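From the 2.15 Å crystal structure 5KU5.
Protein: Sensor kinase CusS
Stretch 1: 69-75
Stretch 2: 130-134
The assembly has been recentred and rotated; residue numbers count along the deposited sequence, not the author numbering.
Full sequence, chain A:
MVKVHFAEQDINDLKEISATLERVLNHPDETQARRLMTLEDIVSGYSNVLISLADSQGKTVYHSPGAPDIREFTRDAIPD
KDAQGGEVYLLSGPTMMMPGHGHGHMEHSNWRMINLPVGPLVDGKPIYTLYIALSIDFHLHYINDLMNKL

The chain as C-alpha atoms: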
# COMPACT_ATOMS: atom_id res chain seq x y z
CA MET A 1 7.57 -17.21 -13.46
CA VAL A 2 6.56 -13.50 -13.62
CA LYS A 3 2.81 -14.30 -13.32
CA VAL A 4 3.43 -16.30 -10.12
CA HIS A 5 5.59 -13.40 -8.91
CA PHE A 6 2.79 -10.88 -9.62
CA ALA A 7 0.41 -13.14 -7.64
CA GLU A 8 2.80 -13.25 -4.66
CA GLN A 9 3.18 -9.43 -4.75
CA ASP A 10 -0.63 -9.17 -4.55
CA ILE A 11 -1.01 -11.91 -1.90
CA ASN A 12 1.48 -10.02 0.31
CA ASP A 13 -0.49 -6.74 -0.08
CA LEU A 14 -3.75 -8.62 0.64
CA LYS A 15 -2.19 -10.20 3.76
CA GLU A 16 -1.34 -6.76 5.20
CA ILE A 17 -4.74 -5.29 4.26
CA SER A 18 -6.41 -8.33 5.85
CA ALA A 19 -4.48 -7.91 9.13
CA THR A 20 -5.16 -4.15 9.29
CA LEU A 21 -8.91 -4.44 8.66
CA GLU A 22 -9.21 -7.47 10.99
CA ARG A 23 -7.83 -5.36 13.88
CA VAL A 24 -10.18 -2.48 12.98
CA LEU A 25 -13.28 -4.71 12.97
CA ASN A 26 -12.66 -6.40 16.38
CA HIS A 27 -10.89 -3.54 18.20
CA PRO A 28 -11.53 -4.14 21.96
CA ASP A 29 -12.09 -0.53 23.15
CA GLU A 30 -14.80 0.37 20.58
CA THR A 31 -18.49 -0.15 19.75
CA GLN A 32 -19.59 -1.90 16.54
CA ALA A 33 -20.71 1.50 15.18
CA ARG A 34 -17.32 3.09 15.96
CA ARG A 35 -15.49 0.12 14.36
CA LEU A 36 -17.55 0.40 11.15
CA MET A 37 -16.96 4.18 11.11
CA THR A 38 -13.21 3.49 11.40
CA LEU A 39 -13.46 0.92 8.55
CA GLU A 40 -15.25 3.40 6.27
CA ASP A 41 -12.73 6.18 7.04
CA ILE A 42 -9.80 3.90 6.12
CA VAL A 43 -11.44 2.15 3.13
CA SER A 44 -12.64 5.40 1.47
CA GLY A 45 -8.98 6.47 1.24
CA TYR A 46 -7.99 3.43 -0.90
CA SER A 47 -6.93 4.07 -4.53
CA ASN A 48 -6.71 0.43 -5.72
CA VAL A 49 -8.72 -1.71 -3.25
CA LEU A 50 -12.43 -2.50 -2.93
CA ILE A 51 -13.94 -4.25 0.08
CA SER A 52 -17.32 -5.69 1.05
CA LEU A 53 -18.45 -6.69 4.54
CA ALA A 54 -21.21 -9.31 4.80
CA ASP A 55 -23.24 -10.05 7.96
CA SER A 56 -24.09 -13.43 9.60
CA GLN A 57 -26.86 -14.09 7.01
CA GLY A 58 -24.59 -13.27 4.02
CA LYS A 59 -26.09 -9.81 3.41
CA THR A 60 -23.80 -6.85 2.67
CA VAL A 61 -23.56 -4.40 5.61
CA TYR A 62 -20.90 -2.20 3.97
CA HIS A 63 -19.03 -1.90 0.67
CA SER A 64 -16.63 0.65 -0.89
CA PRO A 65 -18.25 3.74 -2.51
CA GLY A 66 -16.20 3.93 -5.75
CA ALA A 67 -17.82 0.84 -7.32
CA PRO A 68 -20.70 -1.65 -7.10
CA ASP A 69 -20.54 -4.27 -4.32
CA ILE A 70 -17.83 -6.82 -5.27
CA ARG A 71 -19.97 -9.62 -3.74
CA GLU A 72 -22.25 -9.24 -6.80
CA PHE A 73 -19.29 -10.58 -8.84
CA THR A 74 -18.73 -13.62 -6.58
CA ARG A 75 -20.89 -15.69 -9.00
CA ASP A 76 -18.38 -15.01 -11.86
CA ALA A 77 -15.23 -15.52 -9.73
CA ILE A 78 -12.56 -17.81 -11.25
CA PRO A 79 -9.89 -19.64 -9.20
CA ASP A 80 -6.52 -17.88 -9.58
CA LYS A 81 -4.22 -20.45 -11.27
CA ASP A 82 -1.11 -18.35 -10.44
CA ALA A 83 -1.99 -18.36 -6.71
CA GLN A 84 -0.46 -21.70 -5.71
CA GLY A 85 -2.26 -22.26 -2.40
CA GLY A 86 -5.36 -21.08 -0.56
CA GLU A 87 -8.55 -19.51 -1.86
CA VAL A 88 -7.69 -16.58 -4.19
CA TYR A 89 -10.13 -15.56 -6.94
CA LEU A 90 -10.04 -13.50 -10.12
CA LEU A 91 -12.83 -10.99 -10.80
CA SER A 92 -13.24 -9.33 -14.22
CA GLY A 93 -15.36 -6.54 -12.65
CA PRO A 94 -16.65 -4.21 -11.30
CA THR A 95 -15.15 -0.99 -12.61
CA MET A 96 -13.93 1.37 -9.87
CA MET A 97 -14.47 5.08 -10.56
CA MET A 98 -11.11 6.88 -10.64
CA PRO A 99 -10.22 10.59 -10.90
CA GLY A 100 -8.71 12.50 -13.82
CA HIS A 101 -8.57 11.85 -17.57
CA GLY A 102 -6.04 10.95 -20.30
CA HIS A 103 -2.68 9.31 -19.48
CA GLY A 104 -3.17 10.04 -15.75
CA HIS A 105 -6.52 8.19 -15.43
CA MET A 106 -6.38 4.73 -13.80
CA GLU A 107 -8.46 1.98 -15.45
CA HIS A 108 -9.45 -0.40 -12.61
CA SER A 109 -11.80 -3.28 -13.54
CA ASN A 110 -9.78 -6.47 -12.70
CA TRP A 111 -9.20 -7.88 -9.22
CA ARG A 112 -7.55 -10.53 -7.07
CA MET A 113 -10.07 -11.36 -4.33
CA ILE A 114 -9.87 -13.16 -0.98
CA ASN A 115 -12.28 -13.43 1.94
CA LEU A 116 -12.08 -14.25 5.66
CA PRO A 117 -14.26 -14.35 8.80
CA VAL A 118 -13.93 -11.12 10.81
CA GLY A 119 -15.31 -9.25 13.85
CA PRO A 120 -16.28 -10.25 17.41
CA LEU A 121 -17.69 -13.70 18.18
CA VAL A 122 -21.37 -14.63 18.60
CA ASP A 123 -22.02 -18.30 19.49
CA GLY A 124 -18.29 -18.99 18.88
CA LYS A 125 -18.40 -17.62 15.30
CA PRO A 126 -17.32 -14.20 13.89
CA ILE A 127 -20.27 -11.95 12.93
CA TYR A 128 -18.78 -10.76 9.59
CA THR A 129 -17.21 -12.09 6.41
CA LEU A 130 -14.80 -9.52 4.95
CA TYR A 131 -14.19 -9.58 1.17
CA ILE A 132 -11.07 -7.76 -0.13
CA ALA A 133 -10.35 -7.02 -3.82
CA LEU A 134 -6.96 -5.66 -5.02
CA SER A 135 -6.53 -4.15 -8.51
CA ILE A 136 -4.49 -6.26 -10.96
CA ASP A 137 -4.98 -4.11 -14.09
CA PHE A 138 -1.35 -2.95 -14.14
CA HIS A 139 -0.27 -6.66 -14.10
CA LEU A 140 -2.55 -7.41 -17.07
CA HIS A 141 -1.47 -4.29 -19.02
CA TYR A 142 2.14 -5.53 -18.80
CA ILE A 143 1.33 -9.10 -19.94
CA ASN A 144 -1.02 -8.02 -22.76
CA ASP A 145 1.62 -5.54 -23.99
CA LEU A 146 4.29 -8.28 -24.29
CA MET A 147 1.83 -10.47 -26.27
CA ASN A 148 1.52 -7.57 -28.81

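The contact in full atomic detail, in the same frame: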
# COMPACT_ATOMS: atom_id res chain seq x y z
N ASP A 69 -20.94 -3.24 -5.29
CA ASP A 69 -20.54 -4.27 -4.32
C ASP A 69 -19.85 -5.42 -5.04
O ASP A 69 -20.43 -6.02 -5.95
CB ASP A 69 -21.79 -4.76 -3.57
CG ASP A 69 -21.49 -5.81 -2.50
OD1 ASP A 69 -20.31 -6.12 -2.22
OD2 ASP A 69 -22.47 -6.32 -1.92
N ILE A 70 -18.60 -5.72 -4.66
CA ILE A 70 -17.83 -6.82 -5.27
C ILE A 70 -18.47 -8.20 -5.07
O ILE A 70 -18.28 -9.08 -5.91
CB ILE A 70 -16.34 -6.86 -4.85
CG1 ILE A 70 -16.16 -7.12 -3.34
CG2 ILE A 70 -15.62 -5.59 -5.31
CD1 ILE A 70 -14.71 -7.11 -2.89
N ARG A 71 -19.24 -8.37 -3.99
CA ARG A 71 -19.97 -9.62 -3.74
C ARG A 71 -20.98 -9.98 -4.83
O ARG A 71 -21.34 -11.15 -4.97
CB ARG A 71 -20.66 -9.59 -2.37
CG ARG A 71 -19.68 -9.62 -1.21
CD ARG A 71 -20.38 -9.69 0.13
NE ARG A 71 -21.07 -10.98 0.30
CZ ARG A 71 -22.37 -11.15 0.55
NH1 ARG A 71 -23.22 -10.13 0.70
NH2 ARG A 71 -22.84 -12.39 0.67
N GLU A 72 -21.43 -8.99 -5.60
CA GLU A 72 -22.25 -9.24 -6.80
C GLU A 72 -21.48 -9.93 -7.94
O GLU A 72 -22.10 -10.44 -8.87
CB GLU A 72 -22.85 -7.93 -7.33
CG GLU A 72 -23.74 -7.18 -6.34
CD GLU A 72 -24.47 -6.00 -6.97
OE1 GLU A 72 -24.40 -5.81 -8.20
OE2 GLU A 72 -25.12 -5.25 -6.21
N PHE A 73 -20.15 -9.91 -7.87
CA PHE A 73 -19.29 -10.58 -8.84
C PHE A 73 -18.70 -11.90 -8.32
O PHE A 73 -17.90 -12.53 -9.01
CB PHE A 73 -18.17 -9.63 -9.29
CG PHE A 73 -18.67 -8.46 -10.09
CD1 PHE A 73 -19.28 -7.37 -9.45
CD2 PHE A 73 -18.57 -8.44 -11.47
CE1 PHE A 73 -19.76 -6.30 -10.19
CE2 PHE A 73 -19.04 -7.37 -12.21
CZ PHE A 73 -19.64 -6.30 -11.57
N THR A 74 -19.11 -12.32 -7.12
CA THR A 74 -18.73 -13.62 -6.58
C THR A 74 -19.17 -14.77 -7.49
O THR A 74 -18.43 -15.73 -7.66
CB THR A 74 -19.31 -13.82 -5.15
OG1 THR A 74 -18.70 -12.88 -4.26
CG2 THR A 74 -19.05 -15.23 -4.62
N ARG A 75 -20.36 -14.65 -8.09
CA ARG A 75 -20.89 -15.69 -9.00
C ARG A 75 -20.03 -15.94 -10.25
O ARG A 75 -20.04 -17.04 -10.79
CB ARG A 75 -22.35 -15.39 -9.39
CG ARG A 75 -22.58 -14.18 -10.30
CD ARG A 75 -24.00 -14.19 -10.86
NE ARG A 75 -24.19 -13.20 -11.93
CZ ARG A 75 -24.51 -11.91 -11.77
NH1 ARG A 75 -24.68 -11.38 -10.55
NH2 ARG A 75 -24.66 -11.13 -12.84
N LEU A 130 -15.42 -10.62 5.67
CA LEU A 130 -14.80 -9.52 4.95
C LEU A 130 -14.29 -10.01 3.59
O LEU A 130 -13.56 -11.00 3.54
CB LEU A 130 -13.62 -8.96 5.76
CG LEU A 130 -12.78 -7.85 5.13
CD1 LEU A 130 -13.62 -6.62 4.80
CD2 LEU A 130 -11.64 -7.49 6.06
N TYR A 131 -14.68 -9.32 2.52
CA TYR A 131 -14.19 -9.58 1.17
C TYR A 131 -13.28 -8.42 0.77
O TYR A 131 -13.65 -7.26 0.95
CB TYR A 131 -15.36 -9.67 0.18
CG TYR A 131 -16.26 -10.86 0.41
CD1 TYR A 131 -17.22 -10.84 1.42
CD2 TYR A 131 -16.17 -12.00 -0.39
CE1 TYR A 131 -18.06 -11.92 1.63
CE2 TYR A 131 -17.01 -13.09 -0.18
CZ TYR A 131 -17.95 -13.05 0.83
OH TYR A 131 -18.78 -14.12 1.05
N ILE A 132 -12.10 -8.75 0.24
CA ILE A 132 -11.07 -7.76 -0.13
C ILE A 132 -10.68 -8.00 -1.58
O ILE A 132 -10.32 -9.11 -1.93
CB ILE A 132 -9.80 -7.90 0.74
CG1 ILE A 132 -10.14 -7.92 2.23
CG2 ILE A 132 -8.82 -6.76 0.43
CD1 ILE A 132 -8.99 -8.36 3.12
N ALA A 133 -10.73 -6.95 -2.41
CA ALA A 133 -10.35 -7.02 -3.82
C ALA A 133 -9.24 -6.01 -4.12
O ALA A 133 -9.41 -4.81 -3.89
CB ALA A 133 -11.56 -6.75 -4.70
N LEU A 134 -8.11 -6.49 -4.64
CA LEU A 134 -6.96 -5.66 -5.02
C LEU A 134 -6.86 -5.58 -6.55
O LEU A 134 -6.97 -6.60 -7.23
CB LEU A 134 -5.66 -6.24 -4.46
CG LEU A 134 -4.34 -5.56 -4.84
CD1 LEU A 134 -4.28 -4.15 -4.26
CD2 LEU A 134 -3.14 -6.37 -4.36

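An arginine lies across a tyrosine ring and meets it with its aliphatic stem: CG of Arg-71 stands 3.9 Å from the centroid of the Tyr-131 ring, 15° off the ring normal, so that its C-H bonds are placed for a CH-pi interaction over one face. The closest atoms of this pair are Arg-71 NE and Tyr-131 CE1, 3.4 Å apart, but the guanidinium sits obliquely to the ring, and it is the methylene that occupies the face. The terminal nitrogens NH1 and NH2 are hydrogen-bonded elsewhere in the structure, while the stem packs on the aromatic surface. The CA-to-CB bond of Arg-71 points sideways to the strand; chi1 m sets CG over the ring, chi2 t and chi3 p then take NE out to CE1, and the end of the side chain comes nearer than its start.

Tyr-131 belongs to a strand that spans all of 130-134, and its chi1 is in the m well. The CA-to-CB bonds of Tyr-131 and Ala-133 point toward the 69-75 segment and those of Leu-130 and Ile-132 away, the alternation expected of an extended strand. Ile-70 fills the space beside the tyrosine. Its CA-to-CB bond points toward the strand, and chi1 p with chi2 t places CD1 3.7 Å from CB of Ala-133 and 4.0 Å from CB of Tyr-131. The same methyl lies 4.0 Å from the backbone O of Tyr-131, so it rests against the strand backbone as well as its side chains. The CA atoms of Ile-70 and Ala-133 are 7.6 Å apart, a gap spanned largely by the isoleucine.

No hydrogen bond crosses between the stretches; they bury 256 Å² by van der Waals packing, chiefly apolar and CH-pi. Within the first stretch, OD1 of Asp-69 accepts a hydrogen bond from N of Arg-71 at 3.1 Å, with an N-H...acceptor angle of 156°, tying the aspartate to the start of the 3-10 segment. Within that turn, N of Glu-72 donates to O of Asp-69 at 3.2 Å and N of Phe-73 to O of Ile-70 at 2.8 Å, bonds that help set the backbone from which Ile-70 and Arg-71 extend. Thr-74 adds a marginal contact, its OG1 4.4 Å from CE2 of Tyr-131, while Glu-72, Phe-73 and Arg-75 stay out of reach of the strand.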